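Local structure of Iron(III) ABC transporter, periplasmic iron-compound-binding protein (Vibrio cholerae, 5GGY) at residues L159-V163 with L189-L195. The protein probably binds iron(III) complexed to hydroxamate siderophores such as desferal in the periplasm and delivers it to an ABC transporter for import. Residues are numbered along the deposited sequence; the frame is centred on the assembly and turned at random.
Sequences LPAVV and LGLSSAL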
loop_
_atom_site.group_PDB
_atom_site.type_symbol
_atom_site.label_atom_id
_atom_site.label_comp_id
_atom_site.label_asym_id
_atom_site.label_seq_id
_atom_site.Cartn_x
_atom_site.Cartn_y
_atom_site.Cartn_z
ATOM N N LEU A 159 1.522 22.446 1.534
ATOM C CA LEU A 159 0.183 22.149 2.027
ATOM C C LEU A 159 0.027 22.595 3.481
ATOM O O LEU A 159 0.985 22.554 4.251
ATOM C CB LEU A 159 -0.111 20.653 1.882
ATOM C CG LEU A 159 -0.224 20.160 0.437
ATOM C CD1 LEU A 159 -0.323 18.645 0.381
ATOM C CD2 LEU A 159 -1.423 20.798 -0.247
ATOM N N PRO A 160 -1.185 23.029 3.858
ATOM C CA PRO A 160 -1.435 23.580 5.195
ATOM C C PRO A 160 -1.363 22.537 6.308
ATOM O O PRO A 160 -1.448 21.339 6.042
ATOM C CB PRO A 160 -2.856 24.138 5.079
ATOM C CG PRO A 160 -3.493 23.301 4.024
ATOM C CD PRO A 160 -2.406 23.016 3.033
ATOM N N ALA A 161 -1.205 23.002 7.543
ATOM C CA ALA A 161 -1.205 22.119 8.704
ATOM C C ALA A 161 -2.636 21.849 9.158
ATOM O O ALA A 161 -3.446 22.769 9.263
ATOM C CB ALA A 161 -0.388 22.723 9.836
ATOM N N VAL A 162 -2.942 20.582 9.420
ATOM C CA VAL A 162 -4.300 20.178 9.769
ATOM C C VAL A 162 -4.343 19.402 11.082
ATOM O O VAL A 162 -3.512 18.528 11.326
ATOM C CB VAL A 162 -4.933 19.309 8.657
ATOM C CG1 VAL A 162 -6.335 18.861 9.050
ATOM C CG2 VAL A 162 -4.973 20.068 7.342
ATOM N N VAL A 163 -5.306 19.736 11.932
ATOM C CA VAL A 163 -5.582 18.936 13.114
ATOM C C VAL A 163 -6.985 18.337 13.002
ATOM O O VAL A 163 -7.933 19.008 12.588
ATOM C CB VAL A 163 -5.445 19.762 14.419
ATOM C CG1 VAL A 163 -6.355 20.976 14.396
ATOM C CG2 VAL A 163 -5.721 18.897 15.637
ATOM N N LEU A 189 -1.752 12.332 2.555
ATOM C CA LEU A 189 -2.357 13.369 1.728
ATOM C C LEU A 189 -1.399 14.532 1.508
ATOM O O LEU A 189 -1.734 15.504 0.830
ATOM C CB LEU A 189 -3.653 13.868 2.367
ATOM C CG LEU A 189 -4.891 13.910 1.474
ATOM C CD1 LEU A 189 -5.035 12.603 0.720
ATOM C CD2 LEU A 189 -6.121 14.178 2.321
ATOM N N GLY A 190 -0.207 14.428 2.085
ATOM C CA GLY A 190 0.782 15.486 1.995
ATOM C C GLY A 190 0.583 16.569 3.041
ATOM O O GLY A 190 1.301 17.568 3.051
ATOM N N LEU A 191 -0.392 16.372 3.923
ATOM C CA LEU A 191 -0.704 17.352 4.959
ATOM C C LEU A 191 0.164 17.175 6.203
ATOM O O LEU A 191 0.597 16.065 6.517
ATOM C CB LEU A 191 -2.185 17.264 5.339
ATOM C CG LEU A 191 -3.194 17.644 4.252
ATOM C CD1 LEU A 191 -4.578 17.124 4.601
ATOM C CD2 LEU A 191 -3.224 19.150 4.052
ATOM N N SER A 192 0.416 18.275 6.907
ATOM C CA SER A 192 1.165 18.232 8.158
ATOM C C SER A 192 0.224 18.421 9.347
ATOM O O SER A 192 -0.925 18.827 9.179
ATOM C CB SER A 192 2.267 19.295 8.165
ATOM O OG SER A 192 1.775 20.552 7.736
ATOM N N SER A 193 0.715 18.122 10.545
ATOM C CA SER A 193 -0.104 18.206 11.749
ATOM C C SER A 193 0.003 19.577 12.408
ATOM O O SER A 193 1.102 20.079 12.635
ATOM C CB SER A 193 0.301 17.116 12.742
ATOM O OG SER A 193 0.315 15.841 12.121
ATOM N N ALA A 194 -1.143 20.175 12.715
ATOM C CA ALA A 194 -1.174 21.482 13.361
ATOM C C ALA A 194 -0.930 21.345 14.858
ATOM O O ALA A 194 -0.358 22.235 15.488
ATOM C CB ALA A 194 -2.500 22.179 13.100
ATOM N N LEU A 195 -1.370 20.224 15.422
ATOM C CA LEU A 195 -1.228 19.975 16.850
ATOM C C LEU A 195 -0.889 18.510 17.103
ATOM O O LEU A 195 -1.742 17.745 17.559
ATOM C CB LEU A 195 -2.511 20.365 17.587
ATOM C CG LEU A 195 -2.365 20.897 19.015
ATOM C CD1 LEU A 195 -1.464 22.122 19.039
ATOM C CD2 LEU A 195 -3.732 21.227 19.594
#
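Val162 and Ser193 meet in a short parallel beta pairing, where strand 192-193 joins the start of strand 161-167 in a periplasmic binding protein fold of the FhuD type, two lobes joined by a long helix; the mixed sheet they share belongs to the C-terminal lobe, after helix 130-154. Both backbone bonds run through Val162, to the residues on either side of Ser193. Its N donates almost straight to Ser192 O (2.7 Å, 174° at the hydrogen), and its O accepts a weak bond from Ala194 N. Two CA-H...O contacts accompany them, Ala161 CA resting 3.3 Å from Ser192 O and Ser193 CA lying close to Val162 O. On its other edge strand 161-167 bonds to strand 219-223, at Tyr219 and Leu221. The segment 189-195 enters from helix 181-188, which ends in a Schellman motif with Gly190 at positive phi. Leu159 reaches over this turn and sets CD1 3.3 Å from Gly190 O and slightly farther from Leu189 O, while its side chain also packs on Leu151 and Gln152 of helix 130-154. Leu191 brings its forked end to the segment 159-163: CD2 touches Val162 CG2 at 3.8 Å and lies near Pro160 CD, crossing that side chain at a slant, and Leu275 of helix 262-276 packs against both Leu191 and Val162. With chi1 at 178°, Val162 turns CG1 anti to its backbone N and leaves CG2 as the branch that meets Leu191. Ala161 and Ser192 share one face of the sheet, Ala161 CB lying 3.7 Å from Ser192 OG, whereas Ser193 turns away and its hydroxyl hydrogen-bonds Gln183 OE1. Beyond the bridges Ala194 CB fits between Ala161 CB and Val163 CB, and Val163 CG2 runs alongside Leu195, 4.0 Å from its CB.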